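Long-range contacts in immunoreactive 84kD antigen PG93 (Porphyromonas gingivalis, PDB 5M11), which is an essential bacterial-surface component of the type IX secretion system of P. gingivalis and carries bound zinc and calcium ions: residues 236-242 with 269-275; 261-266 with 293-297; 422-426 with 438-442; 466-472 with 483-489. Residues are numbered along the deposited sequence.

How the interactions relate
Following the chain from the N terminus, the first two contacts join successive blades of one β-propeller. Interaction 1 closes a loop from the inner strand 236-239 to the next inner strand, 271-273; interaction 2 runs from strand 260-264 to 290-294 of those same blades. Their segments alternate, so the two loops cross, and they meet where R242 CG packs 3.8 Å from L295 CD1. Interactions 3 and 4 come later, in series, 48 to 56 Å away between centres in the second propeller. Each closes a hairpin of the two inner strands of a blade, and the neighbouring hairpins touch, with A441 N 3.3 Å from L467 O, a probable hydrogen bond.

Interaction 1. Residues 236-242 with 269-275; sequences RLYVTDR and VLGVGAM
Build 236-239 as a strand, keep T240 extended, and let the chain turn at D241 (-69/-20) and R242 (-89/-29); the segment runs beside 269-275 in nearly the same direction (22° end to end), with Y238 opposite V272 at a CA-CA distance of 6.2 Å and D241 opposite M275 at 5.8 Å. No backbone hydrogen bonds bridge the gap, so side chains fill it. R236 NH1 lies 2.7 Å from V269 O. Y238, chi1 in the m well, donates from OH to V269 O (2.9 Å) and lays its ring over G271, whose CA sits 4.0 Å from the ring centroid in a CH-pi contact; Y238 CD2 also packs 3.8 Å from V272 CG2. T240 CG2 meets A274 CB at 3.5 Å. One water then joins D241 N (2.8 Å) to A274 O (2.7 Å). R242 brings CB to 3.6 Å from M275 O while its guanidinium turns off to E256 and the carbonyl of S278. Two innermost strands of successive blades, nearly parallel and joined by side chains, are the inner packing of a β-propeller.

Interaction 2. Residues 261-266 with 293-297; sequences TTQFPI and LLLAE
F264 spreads one face of its ring over L293, whose CD2 stands 3.8 Å from the ring centroid and only 4° off the normal, a clear CH-pi contact. To place it, set F264 at chi1 -60° (m) and chi2 -83°, and L293 at t,p; F264 CD1 then lies 3.9 Å from L293 CD1. The ring edge points at the other backbone, with F264 CE1 3.3 Å from A296 O, and F264 CZ comes within 4.2 Å of L295 CA. I266 extends the apolar patch more loosely, CD1 to L293 CD1 at 4.4 Å.

Both backbones leave their strands through inverse gamma turns. One is centred on P265, closed by I266 N to F264 O at 2.8 Å; the other on L295, closed by A296 N to L294 O at 2.8 Å. The segments run 131° apart, and the closest CA pair is T262 with E297 at 5.9 Å. There the E297 CB points away, yet the side chain bends back until OE2 is 3.4 Å from T262 CG2. No hydrogen bond crosses between the segments, so the contact rests on packing, and F254 of strand 252-256 adds to it by touching both F264 and L295. An outermost strand leaning on the third strand, and following turn, of the next blade is the peripheral blade-to-blade packing of a β-propeller.

Interaction 3. Residues 422-426 with 438-442; sequences ARVKA and TLGAV
G440 N donates to R423 O at 2.9 Å with a nearly straight angle of 172°, and T438, with chi1 at 79° (p), donates from OG1 to K425 O, also at 2.9 Å. Between the same two residues the backbone pair is weak in both directions: K425 N to T438 O and T438 N to K425 O are each 3.4 Å. This fixes the antiparallel register, K425 with T438 as a hydrogen-bonded pair and V424 with L439 as a non-hydrogen-bonded pair. L439 CA adds a CA-H...O contact to R423 O at 3.5 Å.

Side chains alternate between faces. V424 and L439 share one, meeting CG2 to CD2 at 3.7 Å; K425 and T438 point to the other. A426 takes a left-handed conformation (57/54) where the chain turns a corner, bringing its CB 3.4 Å from T438 OG1. At the other end A441 is also left-handed (50/46), its CB 4.2 Å from R423 NH1, while the R423 guanidinium forms its salt bridge with D421. K425 stretches out fully (all t) to bond Y317 OH, its side chain about 6 Å from that of E318, a residue known to bind zinc although that ion is not bound to this chain in the model.

K425 O thus takes both a weak backbone bond and a short threonine hydroxyl bond, so the two innermost strands of this propeller blade are held at the corner partly by a side chain.

Interaction 4. Residues 466-472 with 483-489; sequences NLASFGN and VNILHRS
Strands 469-472 and 483-485 form the two inner strands of a β-propeller blade, an antiparallel hairpin whose axes approach to 4.5 Å at an angle of 134°. The pairing is interrupted by classic β-bulges: A468 and S469 both face H487, and L486 and H487 both face S469. S469 and H487 make a hydrogen-bonded pair, N to O at 2.9 Å each way; S469 O also accepts a weak bond from L486 N (3.0 Å). A468 N reaches R488 O at 2.8 Å. Beyond the bulges the register shifts by one, so that F470 faces I485 as a non-hydrogen-bonded pair, and G471 N donates to N484 O at 2.8 Å.

F470 (chi1 -79°, chi2 -83°) packs CE1 against I485 CD1 at 3.4 Å and CD1 against V483 CG1 at 3.5 Å, and it touches T438 of the preceding blade. L467, in the p,p rotamer, sets CD2 3.7 Å from I485 CG2 and 3.6 Å from R488 NH1. G471, at phi/psi -102/-97, has L486 CG 3.8 Å from its CA, and a CB there would clash with N484 ND2. N472 comes within about 5 Å of a bound zinc ion, measured from its side chain. Its own backbone is held by the N484 side chain, set to p: N472 N donates to N484 OD1 at 2.7 Å.

Interaction 1. Residues 236-242 with 269-275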
# COMPACT_ATOMS: atom_id res chain seq x y z
N ARG A 236 12.55 26.43 3.17
CA ARG A 236 12.61 25.35 4.15
C ARG A 236 13.96 25.38 4.89
O ARG A 236 14.98 25.70 4.27
CB ARG A 236 12.39 23.98 3.46
CG ARG A 236 10.96 23.73 2.97
CD ARG A 236 10.92 23.14 1.55
NE ARG A 236 11.12 24.17 0.53
CZ ARG A 236 11.58 23.94 -0.70
NH1 ARG A 236 11.88 22.70 -1.08
NH2 ARG A 236 11.74 24.94 -1.55
N LEU A 237 13.98 25.04 6.19
CA LEU A 237 15.22 24.97 6.99
C LEU A 237 15.52 23.54 7.40
O LEU A 237 14.74 22.93 8.11
CB LEU A 237 15.18 25.88 8.26
CG LEU A 237 16.23 25.62 9.37
CD1 LEU A 237 17.60 26.14 9.00
CD2 LEU A 237 15.84 26.29 10.63
N TYR A 238 16.68 23.03 6.97
CA TYR A 238 17.16 21.70 7.33
C TYR A 238 18.32 21.91 8.25
O TYR A 238 19.24 22.67 7.94
CB TYR A 238 17.51 20.84 6.10
CG TYR A 238 16.34 20.76 5.15
CD1 TYR A 238 15.06 20.47 5.63
CD2 TYR A 238 16.46 21.13 3.82
CE1 TYR A 238 13.95 20.50 4.78
CE2 TYR A 238 15.36 21.16 2.97
CZ TYR A 238 14.10 20.84 3.46
OH TYR A 238 13.00 20.83 2.64
N VAL A 239 18.19 21.36 9.43
CA VAL A 239 19.18 21.46 10.50
C VAL A 239 20.10 20.27 10.35
O VAL A 239 19.68 19.18 9.95
CB VAL A 239 18.52 21.60 11.90
CG1 VAL A 239 19.56 21.74 13.01
CG2 VAL A 239 17.59 22.81 11.93
N THR A 240 21.39 20.51 10.59
CA THR A 240 22.48 19.55 10.46
C THR A 240 23.58 19.98 11.45
O THR A 240 23.68 21.16 11.81
CB THR A 240 22.88 19.55 8.96
OG1 THR A 240 22.07 18.62 8.24
CG2 THR A 240 24.30 19.31 8.71
N ASP A 241 24.37 19.00 11.91
CA ASP A 241 25.52 19.17 12.79
C ASP A 241 26.67 19.89 12.06
O ASP A 241 27.56 20.43 12.71
CB ASP A 241 25.99 17.79 13.26
CG ASP A 241 25.40 17.23 14.54
OD1 ASP A 241 24.37 17.79 15.03
OD2 ASP A 241 25.99 16.27 15.10
N ARG A 242 26.66 19.87 10.72
CA ARG A 242 27.64 20.48 9.83
C ARG A 242 27.27 21.96 9.47
O ARG A 242 28.15 22.79 9.18
CB ARG A 242 27.74 19.63 8.54
CG ARG A 242 28.70 20.13 7.48
CD ARG A 242 30.11 20.30 7.99
NE ARG A 242 30.99 20.73 6.92
CZ ARG A 242 31.34 21.99 6.70
NH1 ARG A 242 30.87 22.96 7.46
NH2 ARG A 242 32.16 22.28 5.69
N VAL A 269 14.37 21.01 -2.95
CA VAL A 269 15.14 20.23 -1.97
C VAL A 269 14.24 19.99 -0.77
O VAL A 269 13.78 20.95 -0.15
CB VAL A 269 16.48 20.91 -1.59
CG1 VAL A 269 17.24 20.09 -0.55
CG2 VAL A 269 17.35 21.15 -2.82
N LEU A 270 14.00 18.71 -0.44
CA LEU A 270 13.09 18.25 0.60
C LEU A 270 13.79 17.78 1.89
O LEU A 270 13.14 17.64 2.94
CB LEU A 270 12.25 17.08 0.04
CG LEU A 270 11.30 17.37 -1.13
CD1 LEU A 270 10.53 16.14 -1.51
CD2 LEU A 270 10.32 18.50 -0.81
N GLY A 271 15.10 17.54 1.80
CA GLY A 271 15.87 17.09 2.94
C GLY A 271 17.35 17.12 2.69
O GLY A 271 17.78 17.14 1.53
N VAL A 272 18.15 17.20 3.77
CA VAL A 272 19.61 17.23 3.72
C VAL A 272 20.15 16.42 4.89
O VAL A 272 19.59 16.51 5.99
CB VAL A 272 20.26 18.65 3.68
CG1 VAL A 272 21.77 18.55 3.48
CG2 VAL A 272 19.66 19.54 2.59
N GLY A 273 21.23 15.66 4.64
CA GLY A 273 21.96 14.86 5.61
C GLY A 273 23.45 15.12 5.57
O GLY A 273 24.05 15.09 4.49
N ALA A 274 24.07 15.44 6.72
CA ALA A 274 25.49 15.76 6.86
C ALA A 274 25.94 15.61 8.32
O ALA A 274 25.26 16.10 9.22
CB ALA A 274 25.77 17.18 6.37
N MET A 275 27.07 14.92 8.56
CA MET A 275 27.64 14.64 9.88
C MET A 275 28.57 15.75 10.29
O MET A 275 29.14 16.41 9.42
CB MET A 275 28.36 13.28 9.91
CG MET A 275 27.39 12.13 9.85
SD MET A 275 28.09 10.47 9.92
CE MET A 275 28.90 10.51 11.54
O HOH W 1 23.64 16.40 11.32

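Interaction 2. Residues 261-266 with 293-297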
# COMPACT_ATOMS: atom_id res chain seq x y z
N THR A 261 28.36 31.95 4.51
CA THR A 261 27.22 31.53 3.71
C THR A 261 27.70 31.20 2.31
O THR A 261 28.52 31.95 1.74
CB THR A 261 26.11 32.61 3.71
OG1 THR A 261 25.89 33.10 5.03
CG2 THR A 261 24.81 32.10 3.16
N THR A 262 27.23 30.06 1.77
CA THR A 262 27.54 29.59 0.41
C THR A 262 26.21 29.29 -0.29
O THR A 262 25.36 28.60 0.27
CB THR A 262 28.48 28.36 0.41
OG1 THR A 262 29.64 28.62 1.19
CG2 THR A 262 28.88 27.94 -0.98
N GLN A 263 26.04 29.80 -1.51
CA GLN A 263 24.84 29.60 -2.30
C GLN A 263 25.08 28.50 -3.36
O GLN A 263 26.17 28.41 -3.94
CB GLN A 263 24.43 30.92 -2.95
CG GLN A 263 22.94 31.07 -3.17
CD GLN A 263 22.62 32.30 -3.98
OE1 GLN A 263 23.06 33.43 -3.66
NE2 GLN A 263 21.85 32.12 -5.05
N PHE A 264 24.06 27.66 -3.59
CA PHE A 264 24.09 26.58 -4.56
C PHE A 264 22.82 26.57 -5.40
O PHE A 264 21.72 26.55 -4.83
CB PHE A 264 24.25 25.21 -3.88
CG PHE A 264 25.48 25.03 -3.05
CD1 PHE A 264 26.69 24.67 -3.63
CD2 PHE A 264 25.44 25.18 -1.67
CE1 PHE A 264 27.83 24.47 -2.86
CE2 PHE A 264 26.58 24.98 -0.89
CZ PHE A 264 27.77 24.62 -1.49
N PRO A 265 22.91 26.53 -6.75
CA PRO A 265 21.68 26.48 -7.56
C PRO A 265 21.05 25.06 -7.57
O PRO A 265 21.11 24.35 -8.57
CB PRO A 265 22.15 26.93 -8.94
CG PRO A 265 23.57 26.53 -8.99
CD PRO A 265 24.12 26.52 -7.60
N ILE A 266 20.43 24.67 -6.44
CA ILE A 266 19.74 23.38 -6.31
C ILE A 266 18.28 23.66 -5.99
O ILE A 266 17.97 24.15 -4.90
CB ILE A 266 20.35 22.37 -5.28
CG1 ILE A 266 21.89 22.49 -5.09
CG2 ILE A 266 19.94 20.95 -5.61
CD1 ILE A 266 22.79 22.03 -6.24
N LEU A 293 26.55 16.48 -2.46
CA LEU A 293 27.08 17.80 -2.76
C LEU A 293 28.29 18.11 -1.90
O LEU A 293 28.18 18.11 -0.68
CB LEU A 293 25.99 18.87 -2.53
CG LEU A 293 26.39 20.36 -2.66
CD1 LEU A 293 26.42 20.82 -4.12
CD2 LEU A 293 25.45 21.21 -1.88
N LEU A 294 29.43 18.44 -2.54
CA LEU A 294 30.66 18.86 -1.85
C LEU A 294 30.40 20.28 -1.35
O LEU A 294 30.01 21.15 -2.14
CB LEU A 294 31.87 18.79 -2.80
CG LEU A 294 33.26 19.11 -2.21
CD1 LEU A 294 33.81 17.97 -1.40
CD2 LEU A 294 34.22 19.44 -3.30
N LEU A 295 30.54 20.51 -0.04
CA LEU A 295 30.20 21.81 0.55
C LEU A 295 31.31 22.87 0.30
O LEU A 295 31.92 23.37 1.25
CB LEU A 295 29.87 21.65 2.04
CG LEU A 295 28.67 20.75 2.35
CD1 LEU A 295 28.77 20.15 3.73
CD2 LEU A 295 27.36 21.48 2.14
N ALA A 296 31.51 23.23 -1.00
CA ALA A 296 32.48 24.19 -1.52
C ALA A 296 31.83 25.07 -2.60
O ALA A 296 31.11 24.54 -3.45
CB ALA A 296 33.67 23.45 -2.10
N GLU A 297 32.07 26.39 -2.56
CA GLU A 297 31.50 27.45 -3.43
C GLU A 297 31.20 27.02 -4.88
O GLU A 297 30.12 27.33 -5.40
CB GLU A 297 32.41 28.69 -3.45
CG GLU A 297 31.69 30.03 -3.54
CD GLU A 297 31.21 30.63 -2.23
OE1 GLU A 297 32.04 30.83 -1.31
OE2 GLU A 297 30.00 30.95 -2.13

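Interaction 3. Residues 422-426 with 438-442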
# COMPACT_ATOMS: atom_id res chain seq x y z
N ALA A 422 -14.54 11.90 -21.35
CA ALA A 422 -15.00 10.54 -21.60
C ALA A 422 -14.50 9.64 -20.48
O ALA A 422 -13.30 9.38 -20.38
CB ALA A 422 -14.53 10.06 -22.96
N ARG A 423 -15.42 9.24 -19.61
CA ARG A 423 -15.11 8.42 -18.45
C ARG A 423 -15.41 6.93 -18.73
O ARG A 423 -16.58 6.54 -18.78
CB ARG A 423 -15.84 8.95 -17.22
CG ARG A 423 -17.23 9.51 -17.48
CD ARG A 423 -17.76 10.23 -16.25
NE ARG A 423 -16.98 11.43 -15.93
CZ ARG A 423 -17.51 12.63 -15.71
NH1 ARG A 423 -18.83 12.81 -15.80
NH2 ARG A 423 -16.74 13.66 -15.43
N VAL A 424 -14.34 6.13 -18.92
CA VAL A 424 -14.36 4.71 -19.30
C VAL A 424 -14.02 3.76 -18.12
O VAL A 424 -12.87 3.75 -17.66
CB VAL A 424 -13.38 4.45 -20.50
CG1 VAL A 424 -13.50 3.02 -21.05
CG2 VAL A 424 -13.56 5.47 -21.63
N LYS A 425 -14.99 2.93 -17.70
CA LYS A 425 -14.82 1.90 -16.66
C LYS A 425 -15.48 0.58 -17.13
O LYS A 425 -16.17 0.61 -18.14
CB LYS A 425 -15.36 2.36 -15.28
CG LYS A 425 -14.80 1.49 -14.17
CD LYS A 425 -15.21 1.80 -12.76
CE LYS A 425 -14.40 0.85 -11.89
NZ LYS A 425 -14.61 1.04 -10.44
N ALA A 426 -15.27 -0.56 -16.41
CA ALA A 426 -15.81 -1.91 -16.69
C ALA A 426 -15.44 -2.44 -18.11
O ALA A 426 -16.32 -2.87 -18.87
CB ALA A 426 -17.33 -1.93 -16.49
N THR A 438 -17.93 -0.22 -20.90
CA THR A 438 -19.00 0.71 -20.56
C THR A 438 -18.42 2.12 -20.37
O THR A 438 -17.22 2.28 -20.14
CB THR A 438 -19.79 0.20 -19.34
OG1 THR A 438 -19.07 0.51 -18.14
CG2 THR A 438 -20.14 -1.30 -19.42
N LEU A 439 -19.29 3.15 -20.51
CA LEU A 439 -18.98 4.57 -20.38
C LEU A 439 -19.94 5.21 -19.39
O LEU A 439 -21.13 4.88 -19.36
CB LEU A 439 -19.11 5.30 -21.73
CG LEU A 439 -18.35 4.76 -22.94
CD1 LEU A 439 -19.15 4.95 -24.22
CD2 LEU A 439 -17.00 5.41 -23.06
N GLY A 440 -19.43 6.15 -18.61
CA GLY A 440 -20.24 6.86 -17.64
C GLY A 440 -20.86 8.15 -18.14
O GLY A 440 -20.28 8.84 -18.99
N ALA A 441 -22.05 8.46 -17.58
CA ALA A 441 -22.93 9.63 -17.76
C ALA A 441 -23.22 9.99 -19.25
O ALA A 441 -23.18 11.17 -19.62
CB ALA A 441 -22.33 10.83 -17.03
N VAL A 442 -23.56 8.98 -20.09
CA VAL A 442 -23.90 9.14 -21.53
C VAL A 442 -25.01 8.16 -21.90
O VAL A 442 -25.13 7.12 -21.25
CB VAL A 442 -22.70 8.96 -22.50
CG1 VAL A 442 -21.82 10.20 -22.56
CG2 VAL A 442 -21.88 7.71 -22.21

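Interaction 4. Residues 466-472 with 483-489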
# COMPACT_ATOMS: atom_id res chain seq x y z
N ASN A 466 -27.75 6.25 -19.30
CA ASN A 466 -27.36 7.53 -18.69
C ASN A 466 -26.94 7.43 -17.21
O ASN A 466 -26.69 8.48 -16.61
CB ASN A 466 -28.44 8.59 -18.86
CG ASN A 466 -28.62 9.01 -20.29
OD1 ASN A 466 -27.71 9.57 -20.90
ND2 ASN A 466 -29.80 8.75 -20.86
N LEU A 467 -26.79 6.21 -16.64
CA LEU A 467 -26.35 6.08 -15.25
C LEU A 467 -24.92 6.58 -15.11
O LEU A 467 -24.11 6.40 -16.02
CB LEU A 467 -26.51 4.66 -14.66
CG LEU A 467 -25.78 3.47 -15.29
CD1 LEU A 467 -24.39 3.27 -14.68
CD2 LEU A 467 -26.57 2.19 -15.05
N ALA A 468 -24.63 7.24 -13.98
CA ALA A 468 -23.35 7.85 -13.63
C ALA A 468 -22.15 6.91 -13.84
O ALA A 468 -21.23 7.27 -14.59
CB ALA A 468 -23.38 8.34 -12.20
N SER A 469 -22.13 5.73 -13.20
CA SER A 469 -20.98 4.84 -13.33
C SER A 469 -21.30 3.38 -13.06
O SER A 469 -22.02 3.05 -12.11
CB SER A 469 -19.87 5.26 -12.38
OG SER A 469 -18.79 4.35 -12.39
N PHE A 470 -20.72 2.53 -13.92
CA PHE A 470 -20.75 1.08 -13.81
C PHE A 470 -19.51 0.67 -13.03
O PHE A 470 -18.64 1.50 -12.78
CB PHE A 470 -20.77 0.42 -15.20
CG PHE A 470 -22.10 0.37 -15.93
CD1 PHE A 470 -23.02 -0.63 -15.66
CD2 PHE A 470 -22.38 1.27 -16.95
CE1 PHE A 470 -24.23 -0.71 -16.38
CE2 PHE A 470 -23.60 1.22 -17.64
CZ PHE A 470 -24.51 0.23 -17.36
N GLY A 471 -19.42 -0.61 -12.67
CA GLY A 471 -18.29 -1.13 -11.92
C GLY A 471 -17.32 -1.89 -12.77
O GLY A 471 -16.44 -1.29 -13.41
N ASN A 472 -17.45 -3.21 -12.79
CA ASN A 472 -16.56 -4.09 -13.54
C ASN A 472 -17.36 -5.10 -14.37
O ASN A 472 -18.51 -5.41 -14.05
CB ASN A 472 -15.58 -4.80 -12.59
CG ASN A 472 -14.83 -3.86 -11.68
OD1 ASN A 472 -15.17 -3.69 -10.50
ND2 ASN A 472 -13.80 -3.22 -12.22
N VAL A 483 -22.46 -6.68 -15.48
CA VAL A 483 -21.86 -5.39 -15.12
C VAL A 483 -22.55 -4.89 -13.85
O VAL A 483 -23.77 -4.77 -13.86
CB VAL A 483 -21.87 -4.30 -16.24
CG1 VAL A 483 -20.77 -3.27 -16.01
CG2 VAL A 483 -21.71 -4.89 -17.64
N ASN A 484 -21.79 -4.59 -12.77
CA ASN A 484 -22.33 -4.03 -11.52
C ASN A 484 -22.56 -2.51 -11.66
O ASN A 484 -21.89 -1.87 -12.47
CB ASN A 484 -21.44 -4.34 -10.29
CG ASN A 484 -19.97 -3.97 -10.35
OD1 ASN A 484 -19.18 -4.53 -11.11
ND2 ASN A 484 -19.53 -3.16 -9.41
N ILE A 485 -23.53 -1.95 -10.91
CA ILE A 485 -23.84 -0.50 -10.96
C ILE A 485 -23.23 0.18 -9.73
O ILE A 485 -23.65 -0.10 -8.60
CB ILE A 485 -25.37 -0.15 -11.09
CG1 ILE A 485 -26.17 -1.18 -11.96
CG2 ILE A 485 -25.59 1.31 -11.56
CD1 ILE A 485 -25.92 -1.24 -13.42
N LEU A 486 -22.25 1.05 -9.95
CA LEU A 486 -21.63 1.77 -8.84
C LEU A 486 -22.43 3.03 -8.47
O LEU A 486 -22.44 3.39 -7.30
CB LEU A 486 -20.18 2.14 -9.16
CG LEU A 486 -19.12 1.06 -8.99
CD1 LEU A 486 -17.75 1.64 -9.22
CD2 LEU A 486 -19.15 0.42 -7.60
N HIS A 487 -23.08 3.69 -9.47
CA HIS A 487 -23.87 4.91 -9.26
C HIS A 487 -24.86 5.23 -10.43
O HIS A 487 -24.48 5.16 -11.59
CB HIS A 487 -22.93 6.12 -9.05
CG HIS A 487 -22.80 6.52 -7.60
ND1 HIS A 487 -21.74 6.07 -6.81
CD2 HIS A 487 -23.62 7.30 -6.84
CE1 HIS A 487 -21.95 6.58 -5.61
NE2 HIS A 487 -23.07 7.32 -5.58
N ARG A 488 -26.12 5.61 -10.10
CA ARG A 488 -27.12 6.06 -11.09
C ARG A 488 -27.00 7.57 -11.24
O ARG A 488 -26.76 8.08 -12.34
CB ARG A 488 -28.58 5.74 -10.67
CG ARG A 488 -29.04 4.29 -10.70
CD ARG A 488 -29.28 3.73 -12.09
NE ARG A 488 -30.50 4.21 -12.73
CZ ARG A 488 -30.85 3.92 -13.98
NH1 ARG A 488 -30.06 3.15 -14.73
NH2 ARG A 488 -31.97 4.39 -14.50
N SER A 489 -27.23 8.27 -10.11
CA SER A 489 -27.26 9.71 -9.90
C SER A 489 -27.22 10.01 -8.39
O SER A 489 -27.34 9.09 -7.57
CB SER A 489 -28.52 10.30 -10.52
OG SER A 489 -28.57 11.71 -10.36